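UDP-N-acetylglucosamine 4-epimerase (Bacillus cereus, PDB 3M2P) probably interconverts UDP-N-acetylglucosamine and its C4 epimer, as a nucleotide-binding member of the NAD(P)-dependent epimerase/dehydratase family. Local coordinates at residues F82-D94 against Y133-Y147. Numbering follows the deposited sequence.
Sequences FHDNEILTQNLYD and YGVSKLACEHIGNIY
Chi1 of Tyr-147 (-84°) turns its ring away from its own carbonyl carbon and under the CB of Tyr-93, which lies over one face, 3.9 Å from CB to centroid, in a CH-pi contact. A similar turn at Tyr-93 (chi1 -59°) sends that ring along the partner helix, CE2 against Gly-144 CA and CD2 near Ile-143 CG2. The phenol of Tyr-147 suits this place because its face packs while its OH reaches polar groups: Gln-90 NE2 donates to Tyr-147 OH (3.2 Å) from the ring edge, with the amide turned steeply to the ring. The hydroxyl, an acceptor here, is modelled as donor to Asp-94 OD1 at a doubtfully short distance. Gln-90 NE2 is shared with Gly-77 O of the second subunit.

Ile-143, beta-branched and apolar, is a knob in the hole formed by Glu-86, Thr-89, Gln-90 and Tyr-93; its CG2 lies 3.8 Å from Thr-89 CG2. The segment axes are 9.7 Å apart. Lacking a side chain, Gly-144 leaves room for the Tyr-93 ring, and Cys-140 SG is 3.8 Å from Glu-86 CA. Thr-89 OG1 is hydrogen-bonded to His-68 NE2 on strand 65-68. At the other end Ser-136 OG donates weakly to Glu-86 OE2 (3.5 Å), and the Phe-82 ring lays a face over Tyr-133 CA.

The nearly parallel helices, crossing at -16°, link successive strands 65-68, 103-109 and 154-164 in the beta-alpha-beta layering of a Rossmann fold, where Tyr-133 and Lys-137 match the Tyr-x-x-x-Lys signature of extended short-chain dehydrogenases/reductases.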
# COMPACT_ATOMS: atom_id res chain seq x y z
N PHE A 82 -10.57 -3.20 -5.33
CA PHE A 82 -10.45 -2.54 -4.05
C PHE A 82 -10.64 -1.03 -4.15
O PHE A 82 -10.92 -0.36 -3.16
CB PHE A 82 -9.09 -2.85 -3.45
CG PHE A 82 -8.87 -4.30 -3.18
CD1 PHE A 82 -9.50 -4.90 -2.11
CD2 PHE A 82 -8.06 -5.06 -4.00
CE1 PHE A 82 -9.31 -6.24 -1.86
CE2 PHE A 82 -7.87 -6.39 -3.75
CZ PHE A 82 -8.49 -6.99 -2.68
N HIS A 83 -10.49 -0.50 -5.35
CA HIS A 83 -10.59 0.92 -5.58
C HIS A 83 -11.86 1.51 -5.00
O HIS A 83 -11.91 2.68 -4.63
CB HIS A 83 -10.48 1.21 -7.07
CG HIS A 83 -9.09 1.12 -7.59
ND1 HIS A 83 -7.98 1.22 -6.77
CD2 HIS A 83 -8.61 0.95 -8.84
CE1 HIS A 83 -6.89 1.10 -7.49
NE2 HIS A 83 -7.24 0.94 -8.76
N ASP A 84 -12.91 0.72 -4.91
CA ASP A 84 -14.15 1.22 -4.36
C ASP A 84 -14.02 1.45 -2.86
O ASP A 84 -14.59 2.40 -2.32
CB ASP A 84 -15.30 0.27 -4.66
CG ASP A 84 -16.63 0.95 -4.64
OD1 ASP A 84 -17.12 1.33 -5.73
OD2 ASP A 84 -17.18 1.13 -3.53
N ASN A 85 -13.28 0.59 -2.19
CA ASN A 85 -12.90 0.78 -0.80
C ASN A 85 -12.11 2.05 -0.57
O ASN A 85 -12.49 2.89 0.23
CB ASN A 85 -12.04 -0.39 -0.33
CG ASN A 85 -12.85 -1.46 0.32
OD1 ASN A 85 -12.89 -2.59 -0.16
ND2 ASN A 85 -13.51 -1.11 1.42
N GLU A 86 -10.99 2.17 -1.27
CA GLU A 86 -10.17 3.36 -1.15
C GLU A 86 -11.05 4.61 -1.19
O GLU A 86 -10.98 5.46 -0.32
CB GLU A 86 -9.07 3.35 -2.22
CG GLU A 86 -8.13 2.17 -2.05
CD GLU A 86 -6.92 2.20 -2.96
OE1 GLU A 86 -6.66 3.25 -3.58
OE2 GLU A 86 -6.21 1.16 -3.05
N ILE A 87 -11.92 4.68 -2.19
CA ILE A 87 -12.90 5.75 -2.30
C ILE A 87 -13.82 5.83 -1.08
O ILE A 87 -14.02 6.90 -0.52
CB ILE A 87 -13.74 5.59 -3.61
CG1 ILE A 87 -12.88 5.93 -4.82
CG2 ILE A 87 -15.01 6.41 -3.57
CD1 ILE A 87 -13.62 5.97 -6.08
N LEU A 88 -14.37 4.70 -0.66
CA LEU A 88 -15.29 4.68 0.47
C LEU A 88 -14.58 5.26 1.69
O LEU A 88 -15.18 5.98 2.48
CB LEU A 88 -15.74 3.23 0.74
CG LEU A 88 -16.83 2.99 1.80
CD1 LEU A 88 -17.39 1.60 1.70
CD2 LEU A 88 -16.32 3.25 3.21
N THR A 89 -13.30 4.94 1.82
CA THR A 89 -12.49 5.39 2.94
C THR A 89 -12.36 6.91 2.95
O THR A 89 -12.79 7.55 3.90
CB THR A 89 -11.12 4.67 2.95
OG1 THR A 89 -11.30 3.35 3.47
CG2 THR A 89 -10.10 5.40 3.81
N GLN A 90 -11.78 7.48 1.89
CA GLN A 90 -11.68 8.93 1.76
C GLN A 90 -13.01 9.67 1.94
O GLN A 90 -13.03 10.76 2.50
CB GLN A 90 -11.05 9.36 0.44
CG GLN A 90 -10.79 10.86 0.38
CD GLN A 90 -9.90 11.26 -0.78
OE1 GLN A 90 -9.97 10.67 -1.86
NE2 GLN A 90 -9.06 12.26 -0.57
N ASN A 91 -14.10 9.08 1.47
CA ASN A 91 -15.41 9.69 1.67
C ASN A 91 -15.68 9.82 3.14
O ASN A 91 -16.06 10.89 3.64
CB ASN A 91 -16.52 8.83 1.06
CG ASN A 91 -16.61 8.97 -0.44
OD1 ASN A 91 -17.23 8.14 -1.10
ND2 ASN A 91 -15.99 10.00 -0.99
N LEU A 92 -15.52 8.70 3.83
CA LEU A 92 -15.75 8.61 5.27
C LEU A 92 -14.95 9.65 6.04
O LEU A 92 -15.50 10.33 6.90
CB LEU A 92 -15.41 7.20 5.75
CG LEU A 92 -15.82 6.87 7.17
CD1 LEU A 92 -17.34 6.75 7.25
CD2 LEU A 92 -15.13 5.59 7.58
N TYR A 93 -13.66 9.77 5.74
CA TYR A 93 -12.84 10.74 6.45
C TYR A 93 -13.25 12.18 6.11
O TYR A 93 -13.26 13.05 7.00
CB TYR A 93 -11.34 10.49 6.23
CG TYR A 93 -10.88 9.12 6.69
CD1 TYR A 93 -11.68 8.33 7.51
CD2 TYR A 93 -9.65 8.61 6.31
CE1 TYR A 93 -11.27 7.07 7.93
CE2 TYR A 93 -9.23 7.36 6.71
CZ TYR A 93 -10.04 6.59 7.52
OH TYR A 93 -9.61 5.35 7.93
N ASP A 94 -13.61 12.42 4.85
CA ASP A 94 -14.17 13.71 4.43
C ASP A 94 -15.42 14.04 5.23
O ASP A 94 -15.62 15.17 5.68
CB ASP A 94 -14.55 13.68 2.94
CG ASP A 94 -13.42 14.12 2.02
OD1 ASP A 94 -12.40 14.63 2.52
OD2 ASP A 94 -13.56 13.95 0.79
N TYR A 133 -5.04 -7.21 -1.97
CA TYR A 133 -5.72 -6.86 -0.72
C TYR A 133 -4.81 -6.07 0.22
O TYR A 133 -5.21 -5.05 0.78
CB TYR A 133 -6.24 -8.13 -0.04
CG TYR A 133 -6.61 -8.03 1.43
CD1 TYR A 133 -7.81 -7.44 1.84
CD2 TYR A 133 -5.78 -8.56 2.40
CE1 TYR A 133 -8.14 -7.36 3.19
CE2 TYR A 133 -6.10 -8.49 3.75
CZ TYR A 133 -7.28 -7.90 4.15
OH TYR A 133 -7.58 -7.85 5.50
N GLY A 134 -3.58 -6.54 0.37
CA GLY A 134 -2.61 -5.87 1.22
C GLY A 134 -2.32 -4.48 0.72
O GLY A 134 -2.50 -3.51 1.46
N VAL A 135 -1.86 -4.37 -0.51
CA VAL A 135 -1.59 -3.06 -1.10
C VAL A 135 -2.69 -2.06 -0.78
O VAL A 135 -2.43 -0.96 -0.31
CB VAL A 135 -1.43 -3.14 -2.62
CG1 VAL A 135 -0.97 -1.81 -3.16
CG2 VAL A 135 -0.44 -4.23 -2.99
N SER A 136 -3.94 -2.46 -1.02
CA SER A 136 -5.09 -1.60 -0.78
C SER A 136 -5.19 -1.14 0.67
O SER A 136 -5.28 0.04 0.95
CB SER A 136 -6.40 -2.30 -1.17
OG SER A 136 -7.50 -1.41 -1.07
N LYS A 137 -5.20 -2.10 1.59
CA LYS A 137 -5.29 -1.81 3.01
C LYS A 137 -4.23 -0.78 3.37
O LYS A 137 -4.50 0.22 4.04
CB LYS A 137 -5.11 -3.09 3.82
CG LYS A 137 -6.36 -3.93 3.94
CD LYS A 137 -7.35 -3.23 4.84
CE LYS A 137 -8.73 -3.82 4.69
NZ LYS A 137 -9.78 -2.75 4.89
N LEU A 138 -3.02 -1.04 2.90
CA LEU A 138 -1.89 -0.14 3.08
C LEU A 138 -2.17 1.28 2.55
O LEU A 138 -1.68 2.26 3.08
CB LEU A 138 -0.66 -0.75 2.39
CG LEU A 138 0.78 -0.36 2.73
CD1 LEU A 138 1.71 -1.14 1.83
CD2 LEU A 138 1.03 1.12 2.54
N ALA A 139 -2.95 1.38 1.48
CA ALA A 139 -3.27 2.67 0.87
C ALA A 139 -4.27 3.45 1.72
O ALA A 139 -4.12 4.65 1.92
CB ALA A 139 -3.82 2.47 -0.53
N CYS A 140 -5.28 2.75 2.23
CA CYS A 140 -6.29 3.35 3.09
C CYS A 140 -5.68 3.84 4.41
O CYS A 140 -6.16 4.79 5.01
CB CYS A 140 -7.42 2.37 3.37
SG CYS A 140 -8.40 1.90 1.92
N GLU A 141 -4.62 3.16 4.85
CA GLU A 141 -3.86 3.56 6.04
C GLU A 141 -3.26 4.94 5.87
O GLU A 141 -3.37 5.78 6.76
CB GLU A 141 -2.73 2.58 6.29
CG GLU A 141 -3.09 1.38 7.10
CD GLU A 141 -1.84 0.65 7.54
OE1 GLU A 141 -0.77 1.30 7.48
OE2 GLU A 141 -1.92 -0.54 7.94
N HIS A 142 -2.61 5.17 4.74
CA HIS A 142 -2.03 6.47 4.46
C HIS A 142 -3.07 7.54 4.11
O HIS A 142 -2.85 8.73 4.36
CB HIS A 142 -0.96 6.34 3.39
CG HIS A 142 0.26 5.63 3.88
ND1 HIS A 142 1.20 6.23 4.68
CD2 HIS A 142 0.67 4.34 3.72
CE1 HIS A 142 2.15 5.37 4.97
NE2 HIS A 142 1.85 4.21 4.41
N ILE A 143 -4.21 7.13 3.56
CA ILE A 143 -5.32 8.06 3.41
C ILE A 143 -5.66 8.65 4.79
O ILE A 143 -5.72 9.87 4.95
CB ILE A 143 -6.56 7.40 2.78
CG1 ILE A 143 -6.26 7.05 1.31
CG2 ILE A 143 -7.78 8.31 2.91
CD1 ILE A 143 -7.43 6.44 0.56
N GLY A 144 -5.85 7.78 5.77
CA GLY A 144 -6.10 8.23 7.13
C GLY A 144 -4.95 9.05 7.67
O GLY A 144 -5.16 10.09 8.27
N ASN A 145 -3.72 8.57 7.45
CA ASN A 145 -2.52 9.25 7.90
C ASN A 145 -2.54 10.69 7.44
O ASN A 145 -2.29 11.62 8.21
CB ASN A 145 -1.27 8.59 7.33
CG ASN A 145 -0.99 7.25 7.95
OD1 ASN A 145 -0.11 6.51 7.48
ND2 ASN A 145 -1.72 6.91 9.00
N ILE A 146 -2.82 10.87 6.16
CA ILE A 146 -2.83 12.21 5.60
C ILE A 146 -3.91 13.10 6.24
O ILE A 146 -3.64 14.23 6.65
CB ILE A 146 -2.91 12.17 4.07
CG1 ILE A 146 -1.53 11.88 3.50
CG2 ILE A 146 -3.44 13.49 3.54
CD1 ILE A 146 -1.52 11.15 2.20
N TYR A 147 -5.13 12.59 6.36
CA TYR A 147 -6.18 13.32 7.05
C TYR A 147 -5.81 13.61 8.50
O TYR A 147 -6.29 14.59 9.08
CB TYR A 147 -7.50 12.57 6.99
CG TYR A 147 -8.25 12.82 5.71
CD1 TYR A 147 -7.71 12.47 4.50
CD2 TYR A 147 -9.49 13.44 5.72
CE1 TYR A 147 -8.38 12.70 3.33
CE2 TYR A 147 -10.17 13.68 4.56
CZ TYR A 147 -9.60 13.30 3.36
OH TYR A 147 -10.26 13.53 2.17